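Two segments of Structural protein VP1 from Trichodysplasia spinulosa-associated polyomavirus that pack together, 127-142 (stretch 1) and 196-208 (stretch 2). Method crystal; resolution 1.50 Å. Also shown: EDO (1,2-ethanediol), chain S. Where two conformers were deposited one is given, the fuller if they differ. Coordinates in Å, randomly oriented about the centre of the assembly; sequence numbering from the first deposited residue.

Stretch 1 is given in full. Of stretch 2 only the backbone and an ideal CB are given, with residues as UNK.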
# COMPACT_ATOMS: atom_id res chain seq x y z
N GLY C 127 -5.80 -7.39 14.85
CA GLY C 127 -6.74 -8.15 14.06
C GLY C 127 -7.70 -7.28 13.29
O GLY C 127 -7.40 -6.16 12.87
N MET C 128 -8.90 -7.81 13.11
CA MET C 128 -9.90 -7.20 12.27
C MET C 128 -10.12 -5.71 12.56
O MET C 128 -10.31 -5.31 13.72
CB MET C 128 -11.22 -7.93 12.54
CG MET C 128 -12.33 -7.46 11.65
SD MET C 128 -13.94 -7.96 12.29
CE MET C 128 -13.77 -9.72 12.25
N ASN C 129 -10.11 -4.89 11.49
CA ASN C 129 -10.47 -3.49 11.56
C ASN C 129 -11.68 -3.24 10.68
O ASN C 129 -11.78 -3.80 9.58
CB ASN C 129 -9.33 -2.56 11.15
CG ASN C 129 -8.49 -2.12 12.34
OD1 ASN C 129 -8.49 -0.94 12.70
ND2 ASN C 129 -7.84 -3.09 12.99
N PHE C 130 -12.59 -2.43 11.19
CA PHE C 130 -13.80 -2.05 10.46
C PHE C 130 -14.09 -0.61 10.80
O PHE C 130 -14.25 -0.28 11.97
CB PHE C 130 -14.98 -2.97 10.80
CG PHE C 130 -16.29 -2.57 10.17
CD1 PHE C 130 -16.51 -2.74 8.81
CD2 PHE C 130 -17.30 -2.03 10.94
CE1 PHE C 130 -17.73 -2.37 8.25
CE2 PHE C 130 -18.52 -1.66 10.38
CZ PHE C 130 -18.72 -1.83 9.04
N HIS C 131 -14.12 0.25 9.78
CA HIS C 131 -14.30 1.68 9.97
C HIS C 131 -15.28 2.21 8.99
O HIS C 131 -15.09 2.07 7.78
CB HIS C 131 -12.96 2.43 9.83
CG HIS C 131 -11.95 1.94 10.79
ND1 HIS C 131 -11.95 2.36 12.10
CD2 HIS C 131 -11.00 0.99 10.70
CE1 HIS C 131 -11.01 1.71 12.77
NE2 HIS C 131 -10.42 0.87 11.94
N MET C 132 -16.35 2.81 9.50
CA MET C 132 -17.27 3.47 8.62
C MET C 132 -17.90 4.66 9.30
O MET C 132 -17.97 4.75 10.53
CB MET C 132 -18.32 2.49 8.10
CG MET C 132 -19.32 2.06 9.15
SD MET C 132 -20.70 3.22 9.39
CE MET C 132 -21.65 3.12 7.88
N PHE C 133 -18.27 5.63 8.48
CA PHE C 133 -19.07 6.74 8.99
C PHE C 133 -20.04 7.17 7.90
O PHE C 133 -19.85 6.88 6.72
CB PHE C 133 -18.23 7.92 9.51
CG PHE C 133 -17.54 8.70 8.43
CD1 PHE C 133 -16.30 8.31 7.96
CD2 PHE C 133 -18.13 9.83 7.90
CE1 PHE C 133 -15.64 9.03 6.97
CE2 PHE C 133 -17.48 10.54 6.89
CZ PHE C 133 -16.23 10.14 6.44
N ALA C 134 -21.11 7.81 8.34
CA ALA C 134 -22.12 8.31 7.44
C ALA C 134 -22.68 9.61 8.01
O ALA C 134 -22.82 9.77 9.23
CB ALA C 134 -23.23 7.29 7.27
N VAL C 135 -22.93 10.55 7.11
CA VAL C 135 -23.59 11.82 7.45
C VAL C 135 -24.73 12.01 6.46
O VAL C 135 -24.53 11.92 5.25
CB VAL C 135 -22.61 13.02 7.37
CG1 VAL C 135 -23.31 14.33 7.76
CG2 VAL C 135 -21.39 12.79 8.26
N GLY C 136 -25.92 12.26 6.99
CA GLY C 136 -27.09 12.46 6.13
C GLY C 136 -28.18 13.30 6.75
O GLY C 136 -28.10 13.72 7.90
N GLY C 137 -29.19 13.55 5.93
CA GLY C 137 -30.31 14.38 6.32
C GLY C 137 -31.52 13.58 6.77
O GLY C 137 -32.61 14.12 6.90
N GLU C 138 -31.32 12.29 6.99
CA GLU C 138 -32.38 11.38 7.42
C GLU C 138 -31.65 10.11 7.88
O GLU C 138 -30.46 9.99 7.66
CB GLU C 138 -33.33 11.11 6.27
CG GLU C 138 -32.69 10.50 5.04
CD GLU C 138 -33.65 10.51 3.89
OE1 GLU C 138 -34.31 9.47 3.69
OE2 GLU C 138 -33.79 11.55 3.21
N PRO C 139 -32.34 9.18 8.54
CA PRO C 139 -31.63 7.99 9.01
C PRO C 139 -30.96 7.18 7.90
O PRO C 139 -31.45 7.13 6.77
CB PRO C 139 -32.73 7.16 9.65
CG PRO C 139 -33.70 8.19 10.15
CD PRO C 139 -33.72 9.25 9.06
N LEU C 140 -29.81 6.62 8.24
CA LEU C 140 -29.11 5.74 7.32
C LEU C 140 -30.03 4.57 6.99
O LEU C 140 -30.58 3.95 7.90
CB LEU C 140 -27.80 5.25 7.93
CG LEU C 140 -26.99 4.26 7.10
CD1 LEU C 140 -26.42 4.87 5.82
CD2 LEU C 140 -25.87 3.65 7.94
N GLU C 141 -30.20 4.29 5.71
CA GLU C 141 -31.06 3.22 5.25
C GLU C 141 -30.22 1.95 5.15
O GLU C 141 -29.12 1.97 4.61
CB GLU C 141 -31.74 3.60 3.94
CG GLU C 141 -32.81 4.66 4.19
CD GLU C 141 -33.20 5.46 2.96
OE1 GLU C 141 -32.30 6.02 2.29
OE2 GLU C 141 -34.43 5.60 2.72
N LEU C 142 -30.75 0.87 5.72
CA LEU C 142 -30.00 -0.38 5.90
C LEU C 142 -30.57 -1.52 5.07
O LEU C 142 -31.79 -1.60 4.84
CB LEU C 142 -30.03 -0.80 7.37
CG LEU C 142 -29.44 0.17 8.39
CD1 LEU C 142 -29.73 -0.32 9.81
CD2 LEU C 142 -27.94 0.35 8.18
N UNK C 196 -29.20 0.92 -2.71
CA UNK C 196 -30.27 1.31 -3.62
C UNK C 196 -31.03 2.52 -3.10
O UNK C 196 -31.91 3.03 -3.80
CB UNK C 196 -31.23 0.14 -3.84
N UNK C 197 -30.76 2.92 -1.87
CA UNK C 197 -31.39 4.12 -1.30
C UNK C 197 -30.27 5.07 -0.89
O UNK C 197 -29.30 5.20 -1.63
CB UNK C 197 -32.29 3.78 -0.11
N UNK C 198 -30.40 5.73 0.26
CA UNK C 198 -29.37 6.64 0.78
C UNK C 198 -28.98 7.76 -0.17
O UNK C 198 -27.83 8.20 -0.20
CB UNK C 198 -28.12 5.84 1.13
N UNK C 199 -29.95 8.26 -0.90
CA UNK C 199 -29.74 9.38 -1.80
C UNK C 199 -29.39 10.67 -1.03
O UNK C 199 -28.74 11.55 -1.58
CB UNK C 199 -30.99 9.60 -2.66
N UNK C 200 -29.78 10.73 0.23
CA UNK C 200 -29.61 11.89 1.06
C UNK C 200 -28.64 11.66 2.23
O UNK C 200 -28.68 12.37 3.22
CB UNK C 200 -30.98 12.33 1.59
N UNK C 201 -27.75 10.67 2.08
CA UNK C 201 -26.68 10.36 3.04
C UNK C 201 -25.41 10.06 2.26
O UNK C 201 -25.46 9.50 1.18
CB UNK C 201 -27.06 9.18 3.94
N UNK C 202 -24.27 10.42 2.81
CA UNK C 202 -23.00 9.96 2.26
C UNK C 202 -22.41 9.00 3.27
O UNK C 202 -22.37 9.29 4.46
CB UNK C 202 -22.05 11.12 1.96
N UNK C 203 -21.94 7.85 2.80
CA UNK C 203 -21.27 6.90 3.71
C UNK C 203 -19.96 6.38 3.11
O UNK C 203 -19.79 6.35 1.89
CB UNK C 203 -22.20 5.72 4.03
N UNK C 204 -19.04 6.05 4.00
CA UNK C 204 -17.68 5.65 3.64
C UNK C 204 -17.29 4.56 4.59
O UNK C 204 -17.39 4.73 5.80
CB UNK C 204 -16.69 6.82 3.69
N UNK C 205 -16.77 3.45 4.06
CA UNK C 205 -16.39 2.35 4.93
C UNK C 205 -15.22 1.54 4.40
O UNK C 205 -14.93 1.53 3.20
CB UNK C 205 -17.59 1.43 5.15
N UNK C 206 -14.54 0.86 5.33
CA UNK C 206 -13.46 -0.05 5.01
C UNK C 206 -13.44 -1.22 5.99
O UNK C 206 -13.87 -1.10 7.14
CB UNK C 206 -12.12 0.69 5.02
N UNK C 207 -12.89 -2.33 5.52
CA UNK C 207 -12.74 -3.53 6.33
C UNK C 207 -11.39 -4.13 6.00
O UNK C 207 -11.05 -4.32 4.82
CB UNK C 207 -13.87 -4.53 6.08
N UNK C 208 -10.59 -4.43 7.03
CA UNK C 208 -9.39 -5.23 6.88
C UNK C 208 -9.53 -6.41 7.83
O UNK C 208 -9.67 -6.21 9.04
CB UNK C 208 -8.12 -4.42 7.16
C1 EDO S . -28.61 15.04 -1.31
O1 EDO S . -27.76 14.79 -2.43
C2 EDO S . -29.80 15.91 -1.70
O2 EDO S . -31.02 15.41 -1.11

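Positions 201-208 run antiparallel to Asn129-Gly136 as a strand; 196-200 form the loop before it.

Position 196 has nothing of stretch 1 within reach of its CB, so almost any residue would suit. It is Ser196.

Position 197 points its CB toward Glu141, 3.3 Å from OE1. A long polar or basic chain would suit. It is Lys197, whose amine end leads away; no salt bridge forms.

Position 198 has phi/psi of 56/37, a left-handed conformation that favours glycine, asparagine or aspartate. The backbone N and O of Glu141 ask for an acceptor and a donor. Asn198 supplies both: Glu141 N donates to Asn198 OD1 (2.9 Å) and Asn198 ND2 to Glu141 O (2.9 Å). Its own N donates to Glu141 OE1 (2.8 Å).

Position 199 has a CB far from stretch 1; polar residues would do. It is Glu199. A water donates to Glu199 OE1 (3.2 Å) and to Glu141 OE2 (2.7 Å). Glu199 OE1 and Glu141 OE1, like charges, are 4.2 Å apart.

Position 200 points toward stretch 1, with CB 3.3 Å from Glu138 OE2. A short donor such as asparagine or serine fits. Asn200 ND2 donates to Glu138 OE2 (3.0 Å), while Asn200 OD1 accepts from ethanediol O2 (2.9 Å).

Position 201 lies beside Gly136, which leaves room, and near Leu140 CD1. A small or branched side chain suits. Thr201 sets CG2 3.9 Å from Leu140 CD1, and its OG1 meets two waters that reach Glu138 O and Pro139 O.

Position 202 shares a sheet face with Val135; many chains could fit. The end of the Arg202 side chain leads away from stretch 1, and its NH2 donates to ethanediol O1 (2.8 Å).

Position 203 has CB 3.7 Å from Ala134 CB. That small neighbour and Leu140 favour an apolar or aromatic residue. Tyr203 CD2 lies 4.2 Å from Leu140 CD1.

Position 204 has CB 4.1 Å from Phe133 CE1, so a flat or apolar chain suits. Tyr204 lays CD1 over one face of the Phe133 ring; the rings are near parallel but slid apart.

At position 205 an ideal CB would sit 3.2 Å from Met132 CB. Glycine is easiest, and Gly205 avoids that tight contact.

Position 206 puts its CB on the sheet face of His131; polar residues, small or larger, would suit. Ser206 OG sits at the imidazole edge.

Position 207 lies beside Phe130 and Met128, favouring a large aromatic or aliphatic chain. Tyr207 CE2 packs 3.7 Å from Met128 CG.

Position 208 pairs with Asn129; beta-branched residues suit this strand. It is Thr208.

Stretch 2, residues 196-208: SKNENTRYYGSYT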
# COMPACT_ATOMS: atom_id res chain seq x y z
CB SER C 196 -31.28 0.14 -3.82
OG SER C 196 -32.08 -0.05 -2.66
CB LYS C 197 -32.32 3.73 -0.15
CG LYS C 197 -33.47 2.82 -0.59
CD LYS C 197 -34.41 2.56 0.57
CE LYS C 197 -35.43 1.50 0.27
NZ LYS C 197 -36.38 1.93 -0.78
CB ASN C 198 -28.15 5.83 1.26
CG ASN C 198 -28.43 5.09 2.54
OD1 ASN C 198 -28.84 5.70 3.53
ND2 ASN C 198 -28.28 3.78 2.54
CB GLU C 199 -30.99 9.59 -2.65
CG GLU C 199 -31.34 8.37 -3.53
CD GLU C 199 -32.27 7.31 -2.90
OE1 GLU C 199 -32.52 7.29 -1.66
OE2 GLU C 199 -32.76 6.44 -3.70
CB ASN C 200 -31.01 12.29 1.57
CG ASN C 200 -31.06 13.71 2.10
OD1 ASN C 200 -30.39 14.61 1.58
ND2 ASN C 200 -31.90 13.92 3.12
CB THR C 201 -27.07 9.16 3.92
OG1 THR C 201 -28.17 9.55 4.77
CG2 THR C 201 -25.89 8.62 4.75
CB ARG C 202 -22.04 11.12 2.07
CG ARG C 202 -22.63 12.31 1.34
CD ARG C 202 -23.14 11.95 -0.06
NE ARG C 202 -23.63 13.18 -0.67
CZ ARG C 202 -24.90 13.47 -0.92
NH1 ARG C 202 -25.90 12.59 -0.76
NH2 ARG C 202 -25.17 14.67 -1.39
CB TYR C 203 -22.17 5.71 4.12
CG TYR C 203 -22.70 4.88 2.97
CD1 TYR C 203 -21.94 3.86 2.40
CD2 TYR C 203 -23.98 5.09 2.47
CE1 TYR C 203 -22.44 3.09 1.35
CE2 TYR C 203 -24.50 4.34 1.44
CZ TYR C 203 -23.73 3.35 0.87
OH TYR C 203 -24.22 2.60 -0.16
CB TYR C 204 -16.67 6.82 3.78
CG TYR C 204 -17.16 8.12 3.20
CD1 TYR C 204 -18.09 8.90 3.89
CD2 TYR C 204 -16.72 8.56 1.97
CE1 TYR C 204 -18.57 10.09 3.35
CE2 TYR C 204 -17.19 9.77 1.44
CZ TYR C 204 -18.11 10.52 2.14
OH TYR C 204 -18.60 11.72 1.65
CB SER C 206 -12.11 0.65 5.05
OG SER C 206 -11.85 1.15 6.33
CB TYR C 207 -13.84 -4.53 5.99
CG TYR C 207 -13.72 -5.88 6.64
CD1 TYR C 207 -13.01 -6.91 6.03
CD2 TYR C 207 -14.36 -6.14 7.85
CE1 TYR C 207 -12.91 -8.17 6.62
CE2 TYR C 207 -14.27 -7.39 8.45
CZ TYR C 207 -13.55 -8.41 7.82
OH TYR C 207 -13.50 -9.66 8.41
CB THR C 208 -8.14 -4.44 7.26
OG1 THR C 208 -8.01 -3.32 6.39
CG2 THR C 208 -6.91 -5.30 7.19
O HOH W 1 -27.84 9.10 7.50
O HOH W 2 -30.26 7.92 4.37
O HOH W 3 -31.41 9.01 2.03
O HOH W 4 -34.91 6.47 0.24
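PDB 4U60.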